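Local structure of 4-alpha-glucanotransferase (Streptococcus agalactiae, 6M6T) at residues L20-G26 against H70-L76; M364-E368 against I379-Y385; M448-K454 against W472-D478. The protein is an amylomaltase, or disproportionating enzyme, built on a TIM barrel, and binds glycans at two sites. All coordinates share one frame. Residue numbers count along the deposited sequence, not the author numbering.

Interaction 1. Residues L20-G26 against H70-L76; sequences LGIGTFG and HLIDFDL
F25 and L71 form the apolar centre of this buried packing between two loops of the TIM barrel, one before helix 27-38, the other leading into helix 74-78. With chi1 m, F25 lays one ring face over L71 CB, a CH-pi contact (CB to centroid 4.3 Å); F195 meets the ring edge-to-face. I22 CG1 reaches L71 CD2 at 4.5 Å while its CG2 lies 3.6 Å from H70 O; farther along the contact, L20 CD2 packs 3.6 Å from F74 CD2. Backbones are closest at T24 and L71 (CA-CA 4.4 Å), where F25 N donates to L71 O (3.0 Å). F25 centres an inverse gamma turn. A CB on G26, the N-cap of helix 27-38, would clash with D73; at G21 (phi 89°) one would jam against L20 O, which by itself calls for glycine. At the polar edge D73 (chi1 t) serves both segments with its two oxygens: OD1 accepts from T24 OG1 (2.9 Å), and OD2 N-caps helix 74-78, accepting from L76 N at 2.8 Å.

Interaction 2. Residues M364-E368 against I379-Y385; sequences MKIME and IDIPHNY
I379 begins the second segment at the surface, its O 3.4 Å from K365 CE and its CD1 4.1 Å from the same carbon, so it borders the methylene part of the lysine. D380 follows, closest to the other backbone at M367 (CA-CA 5.4 Å). Its chi1 m carboxylate reaches the strand, where I366 N donates to D380 OD1 (3.2 Å); the same side chain lines the glycan pocket, touching a bound GLC. The strand, 363-366, belongs to the parallel barrel of the TIM fold, and the 379-385 loop lies on the way to its neighbour 389-392. I381 turns away to helix 410-419, and P382 opens a 3-10 turn, setting CG 4.0 Å from M367 SD. N384 N closes back on I381 O (2.9 Å). Last comes Y385, chi1 m: its ring face receives K365 CB 3.8 Å from the centroid, a CH-pi contact suited to lysine's long aliphatic chain, while Y385 OH touches M367 CG (3.5 Å) and donates a very short hydrogen bond to D380 O (2.5 Å).

Interaction 3. Residues M448-K454 against W472-D478; sequences MQDLLDK and WRMRKED
W472 is the broad apolar plate on which much of this contact is built. With chi1 t, its CA-to-CB bond points toward the 448-454 segment. Q449 CG sits over one face, 3.8 Å from the centroid of the six-membered ring, a CH-pi contact from the glutamine's methylene chain; the amide lies over the same face, CD 3.6 Å from W472 CE3, with Q449 NE2 donating to S458 O. At the ring edge M448 CG comes to 3.9 Å from W472 CH2, and L452 CD1 to 4.2 Å from the same atom.

The backbone here is the short helix 448-451, which directly follows strand 443-447 of the parallel TIM barrel, and the 472-478 loop leads on to helix 481-493. A Schellman motif ends the short helix: K454 N bonds to Q449 O (3.1 Å) and D453 N to D450 O (3.0 Å), with D453 as C-prime residue at positive phi.

L452, m/t, fills the space beyond the indole, with CD1 3.6 Å from M474 CG and CD2 3.2 Å from D478 O; its CA is 6.5 Å from that of D478.

K454, m/m/t/p, carries its charge along the loop. CE reaches 3.3 Å from D478 OD2, but NZ stays 4.2 Å from that oxygen, beyond a salt bridge. NZ instead pairs with E98, and a water accepts from K454 NZ (3.0 Å) and R475 N (2.6 Å). K454 NZ lies only 3.7 Å from R475 NH1, a closeness of like charges offset because R475 also pairs with E98, while R475 NH2 bridges to D478 OD1 (2.9 Å).

All three contacts belong to one TIM-barrel chain, but they stand differently to its glycan ligands. Interaction 2 reaches the pocket itself: the D380 side chain is about 4 Å from a bound GLC, and that of I366 about 6 Å from a bound AC1. In interaction 3 the Q449 side chain is about 13 Å from a bound ASO. Interactions 1 and 3, with centres 19 Å apart, touch through R473, whose CZ packs 3.5 Å from I22 N and whose NH1 lies 3.5 Å from G21 C. Interactions 2 and 3 come within about 5 Å at their nearest atoms without touching, whereas interactions 1 and 2, with centres 36 Å apart, lie on opposite sides of the chain's centre.

Interaction 1. Residues L20-G26 against H70-L76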
loop_
_atom_site.group_PDB
_atom_site.type_symbol
_atom_site.label_atom_id
_atom_site.label_comp_id
_atom_site.label_asym_id
_atom_site.label_seq_id
_atom_site.Cartn_x
_atom_site.Cartn_y
_atom_site.Cartn_z
ATOM N N LEU A 20 6.836 -19.025 -5.796
ATOM C CA LEU A 20 6.074 -18.367 -6.877
ATOM C C LEU A 20 6.719 -17.062 -7.322
ATOM O O LEU A 20 6.120 -16.437 -8.176
ATOM C CB LEU A 20 4.646 -18.111 -6.405
ATOM C CG LEU A 20 3.858 -19.344 -6.001
ATOM C CD1 LEU A 20 2.388 -19.019 -5.846
ATOM C CD2 LEU A 20 4.040 -20.441 -7.017
ATOM N N GLY A 21 7.843 -16.646 -6.741
ATOM C CA GLY A 21 8.516 -15.423 -7.217
ATOM C C GLY A 21 8.015 -14.178 -6.537
ATOM O O GLY A 21 8.486 -13.112 -6.837
ATOM N N ILE A 22 7.105 -14.345 -5.610
ATOM C CA ILE A 22 6.515 -13.196 -4.943
ATOM C C ILE A 22 5.654 -13.712 -3.800
ATOM O O ILE A 22 4.999 -14.753 -3.933
ATOM C CB ILE A 22 5.691 -12.348 -5.927
ATOM C CG1 ILE A 22 5.267 -11.032 -5.262
ATOM C CG2 ILE A 22 4.497 -13.141 -6.445
ATOM C CD1 ILE A 22 5.488 -9.834 -6.121
ATOM N N GLY A 23 5.656 -13.008 -2.672
ATOM C CA GLY A 23 4.823 -13.410 -1.555
ATOM C C GLY A 23 3.360 -13.512 -1.937
ATOM O O GLY A 23 2.876 -12.882 -2.868
ATOM N N THR A 24 2.644 -14.332 -1.188
ATOM C CA THR A 24 1.294 -14.748 -1.528
ATOM C C THR A 24 0.456 -14.800 -0.257
ATOM O O THR A 24 0.985 -14.926 0.850
ATOM C CB THR A 24 1.286 -16.159 -2.160
ATOM O OG1 THR A 24 1.318 -17.162 -1.115
ATOM C CG2 THR A 24 2.486 -16.394 -3.088
ATOM N N PHE A 25 -0.865 -14.861 -0.421
ATOM C CA PHE A 25 -1.701 -15.148 0.741
ATOM C C PHE A 25 -1.640 -16.628 1.108
ATOM O O PHE A 25 -2.660 -17.244 1.450
ATOM C CB PHE A 25 -3.146 -14.741 0.454
ATOM C CG PHE A 25 -3.341 -13.276 0.163
ATOM C CD1 PHE A 25 -2.577 -12.307 0.797
ATOM C CD2 PHE A 25 -4.315 -12.865 -0.740
ATOM C CE1 PHE A 25 -2.776 -10.969 0.529
ATOM C CE2 PHE A 25 -4.517 -11.524 -1.011
ATOM C CZ PHE A 25 -3.754 -10.578 -0.374
ATOM N N GLY A 26 -0.430 -17.191 1.123
ATOM C CA GLY A 26 -0.257 -18.622 1.222
ATOM C C GLY A 26 0.328 -19.023 2.550
ATOM O O GLY A 26 0.173 -18.313 3.545
ATOM N N HIS A 70 -1.312 -10.789 -8.408
ATOM C CA HIS A 70 -0.049 -11.491 -8.219
ATOM C C HIS A 70 0.037 -12.171 -6.860
ATOM O O HIS A 70 0.856 -13.073 -6.678
ATOM C CB HIS A 70 1.121 -10.525 -8.384
ATOM C CG HIS A 70 1.300 -10.038 -9.784
ATOM N ND1 HIS A 70 2.261 -9.112 -10.132
ATOM C CD2 HIS A 70 0.646 -10.355 -10.927
ATOM C CE1 HIS A 70 2.188 -8.877 -11.431
ATOM N NE2 HIS A 70 1.213 -9.615 -11.936
ATOM N N LEU A 71 -0.781 -11.760 -5.906
ATOM C CA LEU A 71 -0.684 -12.267 -4.551
ATOM C C LEU A 71 -1.531 -13.507 -4.331
ATOM O O LEU A 71 -1.486 -14.074 -3.235
ATOM C CB LEU A 71 -1.080 -11.176 -3.546
ATOM C CG LEU A 71 -0.373 -9.838 -3.735
ATOM C CD1 LEU A 71 -0.574 -8.935 -2.525
ATOM C CD2 LEU A 71 1.096 -10.068 -3.997
ATOM N N ILE A 72 -2.288 -13.951 -5.335
ATOM C CA ILE A 72 -3.039 -15.196 -5.203
ATOM C C ILE A 72 -2.075 -16.376 -5.113
ATOM O O ILE A 72 -1.052 -16.432 -5.819
ATOM C CB ILE A 72 -4.028 -15.349 -6.367
ATOM C CG1 ILE A 72 -5.336 -14.654 -5.997
ATOM C CG2 ILE A 72 -4.272 -16.815 -6.694
ATOM C CD1 ILE A 72 -6.313 -14.629 -7.114
ATOM N N ASP A 73 -2.372 -17.309 -4.213
ATOM C CA ASP A 73 -1.468 -18.415 -3.948
ATOM C C ASP A 73 -1.879 -19.625 -4.767
ATOM O O ASP A 73 -3.032 -20.067 -4.698
ATOM C CB ASP A 73 -1.437 -18.785 -2.465
ATOM C CG ASP A 73 -0.412 -19.869 -2.163
ATOM O OD1 ASP A 73 0.783 -19.686 -2.508
ATOM O OD2 ASP A 73 -0.817 -20.899 -1.585
ATOM N N PHE A 74 -0.925 -20.164 -5.523
ATOM C CA PHE A 74 -1.209 -21.365 -6.288
ATOM C C PHE A 74 -1.437 -22.577 -5.385
ATOM O O PHE A 74 -2.245 -23.447 -5.727
ATOM C CB PHE A 74 -0.072 -21.622 -7.273
ATOM C CG PHE A 74 -0.013 -20.629 -8.391
ATOM C CD1 PHE A 74 -1.109 -19.823 -8.674
ATOM C CD2 PHE A 74 1.128 -20.499 -9.159
ATOM C CE1 PHE A 74 -1.066 -18.910 -9.702
ATOM C CE2 PHE A 74 1.178 -19.580 -10.189
ATOM C CZ PHE A 74 0.076 -18.785 -10.463
ATOM N N ASP A 75 -0.757 -22.649 -4.235
ATOM C CA ASP A 75 -0.895 -23.821 -3.369
ATOM C C ASP A 75 -2.285 -23.886 -2.752
ATOM O O ASP A 75 -2.929 -24.943 -2.749
ATOM C CB ASP A 75 0.180 -23.807 -2.279
ATOM C CG ASP A 75 1.581 -24.089 -2.820
ATOM O OD1 ASP A 75 1.717 -24.966 -3.710
ATOM O OD2 ASP A 75 2.542 -23.432 -2.351
ATOM N N LEU A 76 -2.756 -22.767 -2.202
ATOM C CA LEU A 76 -4.116 -22.717 -1.682
ATOM C C LEU A 76 -5.128 -23.098 -2.752
ATOM O O LEU A 76 -6.171 -23.698 -2.448
ATOM C CB LEU A 76 -4.403 -21.321 -1.141
ATOM C CG LEU A 76 -4.075 -21.095 0.336
ATOM C CD1 LEU A 76 -4.454 -19.674 0.731
ATOM C CD2 LEU A 76 -4.793 -22.114 1.206
#

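Interaction 2. Residues M364-E368 against I379-Y385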
loop_
_atom_site.group_PDB
_atom_site.type_symbol
_atom_site.label_atom_id
_atom_site.label_comp_id
_atom_site.label_asym_id
_atom_site.label_seq_id
_atom_site.Cartn_x
_atom_site.Cartn_y
_atom_site.Cartn_z
ATOM N N MET A 364 2.100 10.451 12.290
ATOM C CA MET A 364 3.334 9.700 12.164
ATOM C C MET A 364 4.518 10.454 12.759
ATOM O O MET A 364 4.476 11.670 12.972
ATOM C CB MET A 364 3.600 9.366 10.695
ATOM C CG MET A 364 2.511 8.497 10.073
ATOM S SD MET A 364 3.172 7.342 8.862
ATOM C CE MET A 364 1.857 6.116 8.809
ATOM N N LYS A 365 5.577 9.691 13.049
ATOM C CA LYS A 365 6.879 10.199 13.483
ATOM C C LYS A 365 7.930 9.279 12.868
ATOM O O LYS A 365 7.985 8.086 13.188
ATOM C CB LYS A 365 7.009 10.242 15.015
ATOM C CG LYS A 365 6.247 11.391 15.713
ATOM C CD LYS A 365 6.780 12.784 15.313
ATOM C CE LYS A 365 5.873 13.927 15.793
ATOM N NZ LYS A 365 5.229 13.628 17.119
ATOM N N ILE A 366 8.736 9.814 11.961
ATOM C CA ILE A 366 9.730 9.026 11.248
ATOM C C ILE A 366 11.084 9.412 11.818
ATOM O O ILE A 366 11.647 10.452 11.465
ATOM C CB ILE A 366 9.659 9.237 9.730
ATOM C CG1 ILE A 366 8.332 8.697 9.188
ATOM C CG2 ILE A 366 10.849 8.565 9.013
ATOM C CD1 ILE A 366 8.391 8.250 7.723
ATOM N N MET A 367 11.621 8.566 12.694
ATOM C CA MET A 367 12.819 8.941 13.435
ATOM C C MET A 367 14.004 9.248 12.538
ATOM O O MET A 367 14.971 9.861 13.004
ATOM C CB MET A 367 13.229 7.830 14.380
ATOM C CG MET A 367 13.917 8.281 15.665
ATOM S SD MET A 367 14.100 6.815 16.710
ATOM C CE MET A 367 13.071 5.674 15.801
ATOM N N GLU A 368 13.976 8.809 11.279
ATOM C CA GLU A 368 15.132 9.021 10.422
ATOM C C GLU A 368 15.260 10.462 9.981
ATOM O O GLU A 368 16.368 10.894 9.666
ATOM C CB GLU A 368 15.077 8.095 9.210
ATOM C CG GLU A 368 15.860 6.829 9.436
ATOM C CD GLU A 368 15.613 5.781 8.379
ATOM O OE1 GLU A 368 15.672 6.124 7.180
ATOM O OE2 GLU A 368 15.362 4.611 8.749
ATOM N N ILE A 379 11.310 18.021 14.960
ATOM C CA ILE A 379 10.076 17.491 15.529
ATOM C C ILE A 379 9.949 15.982 15.380
ATOM O O ILE A 379 8.954 15.401 15.842
ATOM C CB ILE A 379 8.858 18.161 14.875
ATOM C CG1 ILE A 379 8.708 17.660 13.441
ATOM C CG2 ILE A 379 9.031 19.664 14.901
ATOM C CD1 ILE A 379 7.546 16.695 13.236
ATOM N N ASP A 380 10.900 15.342 14.701
ATOM C CA ASP A 380 10.963 13.894 14.598
ATOM C C ASP A 380 12.034 13.304 15.514
ATOM O O ASP A 380 12.418 12.145 15.334
ATOM C CB ASP A 380 11.217 13.467 13.144
ATOM C CG ASP A 380 9.976 13.612 12.242
ATOM O OD1 ASP A 380 8.933 12.979 12.544
ATOM O OD2 ASP A 380 10.053 14.336 11.210
ATOM N N ILE A 381 12.542 14.083 16.468
ATOM C CA ILE A 381 13.510 13.582 17.454
ATOM C C ILE A 381 12.730 12.979 18.618
ATOM O O ILE A 381 11.722 13.555 19.056
ATOM C CB ILE A 381 14.486 14.685 17.919
ATOM C CG1 ILE A 381 15.756 14.082 18.536
ATOM C CG2 ILE A 381 13.821 15.617 18.912
ATOM C CD1 ILE A 381 17.045 14.779 18.184
ATOM N N PRO A 382 13.144 11.816 19.132
ATOM C CA PRO A 382 12.298 11.080 20.103
ATOM C C PRO A 382 11.728 11.908 21.254
ATOM O O PRO A 382 10.573 11.692 21.652
ATOM C CB PRO A 382 13.249 9.993 20.619
ATOM C CG PRO A 382 14.209 9.755 19.478
ATOM C CD PRO A 382 14.307 11.027 18.677
ATOM N N HIS A 383 12.482 12.858 21.783
ATOM C CA HIS A 383 11.933 13.530 22.947
ATOM C C HIS A 383 10.832 14.492 22.617
ATOM O O HIS A 383 10.525 15.277 23.505
ATOM C CB HIS A 383 13.044 14.249 23.705
ATOM C CG HIS A 383 13.742 15.314 22.914
ATOM N ND1 HIS A 383 15.073 15.217 22.550
ATOM C CD2 HIS A 383 13.308 16.515 22.452
ATOM C CE1 HIS A 383 15.422 16.305 21.883
ATOM N NE2 HIS A 383 14.369 17.105 21.808
ATOM N N ASN A 384 10.249 14.506 21.417
ATOM C CA ASN A 384 9.127 15.378 21.102
ATOM C C ASN A 384 7.881 14.595 20.726
ATOM O O ASN A 384 6.867 15.199 20.327
ATOM C CB ASN A 384 9.494 16.337 19.965
ATOM C CG ASN A 384 10.470 17.391 20.404
ATOM O OD1 ASN A 384 11.417 17.726 19.686
ATOM N ND2 ASN A 384 10.255 17.919 21.604
ATOM N N TYR A 385 7.931 13.269 20.835
ATOM C CA TYR A 385 6.782 12.451 20.497
ATOM C C TYR A 385 5.768 12.509 21.629
ATOM O O TYR A 385 6.124 12.710 22.795
ATOM C CB TYR A 385 7.207 11.009 20.243
ATOM C CG TYR A 385 8.221 10.830 19.142
ATOM C CD1 TYR A 385 8.590 11.885 18.316
ATOM C CD2 TYR A 385 8.803 9.589 18.922
ATOM C CE1 TYR A 385 9.523 11.714 17.300
ATOM C CE2 TYR A 385 9.742 9.398 17.919
ATOM C CZ TYR A 385 10.094 10.462 17.096
ATOM O OH TYR A 385 11.018 10.269 16.079
#

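Interaction 3. Residues M448-K454 against W472-D478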
loop_
_atom_site.group_PDB
_atom_site.type_symbol
_atom_site.label_atom_id
_atom_site.label_comp_id
_atom_site.label_asym_id
_atom_site.label_seq_id
_atom_site.Cartn_x
_atom_site.Cartn_y
_atom_site.Cartn_z
ATOM N N MET A 448 10.703 -4.797 8.711
ATOM C CA MET A 448 11.289 -6.135 8.704
ATOM C C MET A 448 12.698 -6.155 8.110
ATOM O O MET A 448 13.494 -7.040 8.450
ATOM C CB MET A 448 10.368 -7.106 7.950
ATOM C CG MET A 448 10.909 -8.530 7.798
ATOM S SD MET A 448 11.083 -9.408 9.367
ATOM C CE MET A 448 9.423 -9.358 9.954
ATOM N N GLN A 449 13.037 -5.188 7.254
ATOM C CA GLN A 449 14.412 -5.085 6.773
ATOM C C GLN A 449 15.380 -4.931 7.935
ATOM O O GLN A 449 16.334 -5.710 8.074
ATOM C CB GLN A 449 14.559 -3.901 5.817
ATOM C CG GLN A 449 14.170 -4.156 4.378
ATOM C CD GLN A 449 12.689 -3.926 4.144
ATOM O OE1 GLN A 449 11.842 -4.196 5.021
ATOM N NE2 GLN A 449 12.363 -3.412 2.965
ATOM N N ASP A 450 15.127 -3.935 8.797
ATOM C CA ASP A 450 16.067 -3.569 9.858
ATOM C C ASP A 450 16.112 -4.602 10.975
ATOM O O ASP A 450 17.157 -4.781 11.606
ATOM C CB ASP A 450 15.693 -2.200 10.411
ATOM C CG ASP A 450 15.551 -1.161 9.313
ATOM O OD1 ASP A 450 16.420 -1.160 8.404
ATOM O OD2 ASP A 450 14.578 -0.358 9.353
ATOM N N LEU A 451 15.004 -5.291 11.233
ATOM C CA LEU A 451 15.031 -6.407 12.170
ATOM C C LEU A 451 16.056 -7.466 11.763
ATOM O O LEU A 451 16.728 -8.046 12.621
ATOM C CB LEU A 451 13.641 -7.012 12.281
ATOM C CG LEU A 451 13.595 -8.125 13.296
ATOM C CD1 LEU A 451 13.117 -7.570 14.620
ATOM C CD2 LEU A 451 12.682 -9.209 12.781
ATOM N N LEU A 452 16.210 -7.720 10.464
ATOM C CA LEU A 452 17.232 -8.644 9.976
ATOM C C LEU A 452 18.540 -7.956 9.610
ATOM O O LEU A 452 19.417 -8.609 9.029
ATOM C CB LEU A 452 16.732 -9.417 8.756
ATOM C CG LEU A 452 15.278 -9.865 8.833
ATOM C CD1 LEU A 452 14.774 -10.211 7.431
ATOM C CD2 LEU A 452 15.104 -11.031 9.802
ATOM N N ASP A 453 18.674 -6.660 9.899
ATOM C CA ASP A 453 19.902 -5.909 9.640
ATOM C C ASP A 453 20.296 -5.979 8.161
ATOM O O ASP A 453 21.401 -6.392 7.810
ATOM C CB ASP A 453 21.042 -6.416 10.542
ATOM C CG ASP A 453 22.164 -5.381 10.739
ATOM O OD1 ASP A 453 21.876 -4.232 11.147
ATOM O OD2 ASP A 453 23.347 -5.720 10.496
ATOM N N LYS A 454 19.338 -5.544 7.253
ATOM C CA LYS A 454 19.727 -5.698 5.848
ATOM C C LYS A 454 20.359 -4.414 5.299
ATOM O O LYS A 454 20.084 -3.316 5.797
ATOM C CB LYS A 454 18.512 -6.090 5.000
ATOM C CG LYS A 454 18.141 -7.570 5.100
ATOM C CD LYS A 454 19.319 -8.451 4.706
ATOM C CE LYS A 454 18.882 -9.889 4.425
ATOM N NZ LYS A 454 18.033 -10.007 3.194
ATOM N N TRP A 472 12.060 -6.036 -2.760
ATOM C CA TRP A 472 12.665 -6.775 -1.659
ATOM C C TRP A 472 11.800 -7.964 -1.255
ATOM O O TRP A 472 10.589 -7.838 -1.055
ATOM C CB TRP A 472 12.888 -5.875 -0.455
ATOM C CG TRP A 472 13.654 -6.566 0.610
ATOM C CD1 TRP A 472 14.979 -6.898 0.584
ATOM C CD2 TRP A 472 13.147 -7.027 1.862
ATOM N NE1 TRP A 472 15.331 -7.526 1.754
ATOM C CE2 TRP A 472 14.224 -7.622 2.555
ATOM C CE3 TRP A 472 11.886 -6.999 2.469
ATOM C CZ2 TRP A 472 14.077 -8.181 3.815
ATOM C CZ3 TRP A 472 11.744 -7.561 3.715
ATOM C CH2 TRP A 472 12.835 -8.139 4.379
ATOM N N ARG A 473 12.429 -9.123 -1.146
ATOM C CA ARG A 473 11.839 -10.265 -0.472
ATOM C C ARG A 473 12.802 -10.723 0.617
ATOM O O ARG A 473 13.994 -10.406 0.596
ATOM C CB ARG A 473 11.516 -11.393 -1.468
ATOM C CG ARG A 473 10.390 -11.036 -2.437
ATOM C CD ARG A 473 10.132 -12.123 -3.454
ATOM N NE ARG A 473 9.496 -13.289 -2.852
ATOM C CZ ARG A 473 9.703 -14.549 -3.240
ATOM N NH1 ARG A 473 10.524 -14.820 -4.251
ATOM N NH2 ARG A 473 9.083 -15.540 -2.618
ATOM N N MET A 474 12.277 -11.456 1.582
ATOM C CA MET A 474 13.048 -11.871 2.750
ATOM C C MET A 474 13.269 -13.381 2.747
ATOM O O MET A 474 12.312 -14.160 2.641
ATOM C CB MET A 474 12.338 -11.449 4.026
ATOM C CG MET A 474 12.779 -12.195 5.257
ATOM S SD MET A 474 11.349 -12.312 6.349
ATOM C CE MET A 474 10.352 -13.408 5.350
ATOM N N ARG A 475 14.528 -13.790 2.883
ATOM C CA ARG A 475 14.845 -15.204 3.009
ATOM C C ARG A 475 14.385 -15.730 4.364
ATOM O O ARG A 475 14.619 -15.091 5.398
ATOM C CB ARG A 475 16.344 -15.410 2.838
ATOM C CG ARG A 475 16.955 -14.494 1.802
ATOM C CD ARG A 475 18.284 -15.024 1.294
ATOM N NE ARG A 475 19.351 -14.951 2.295
ATOM C CZ ARG A 475 20.120 -13.881 2.479
ATOM N NH1 ARG A 475 19.929 -12.792 1.740
ATOM N NH2 ARG A 475 21.073 -13.896 3.406
ATOM N N LYS A 476 13.711 -16.889 4.355
ATOM C CA LYS A 476 13.367 -17.581 5.600
ATOM C C LYS A 476 14.616 -17.921 6.399
ATOM O O LYS A 476 14.575 -17.997 7.634
ATOM C CB LYS A 476 12.570 -18.855 5.291
ATOM C CG LYS A 476 11.651 -19.353 6.417
ATOM C CD LYS A 476 10.463 -20.148 5.852
ATOM C CE LYS A 476 9.283 -20.251 6.837
ATOM N NZ LYS A 476 8.761 -18.944 7.340
ATOM N N GLU A 477 15.733 -18.114 5.698
ATOM C CA GLU A 477 17.028 -18.316 6.330
ATOM C C GLU A 477 17.414 -17.167 7.262
ATOM O O GLU A 477 18.197 -17.366 8.192
ATOM C CB GLU A 477 18.067 -18.496 5.221
ATOM C CG GLU A 477 19.518 -18.430 5.647
ATOM C CD GLU A 477 20.459 -18.566 4.465
ATOM O OE1 GLU A 477 19.966 -18.499 3.313
ATOM O OE2 GLU A 477 21.680 -18.747 4.685
ATOM N N ASP A 478 16.897 -15.965 7.032
ATOM C CA ASP A 478 17.333 -14.794 7.777
ATOM C C ASP A 478 16.504 -14.521 9.016
ATOM O O ASP A 478 16.899 -13.666 9.821
ATOM C CB ASP A 478 17.296 -13.553 6.894
ATOM C CG ASP A 478 18.534 -13.408 6.051
ATOM O OD1 ASP A 478 18.684 -14.208 5.102
ATOM O OD2 ASP A 478 19.348 -12.497 6.336
HETATM O O HOH W 1 16.011 -12.019 4.109
#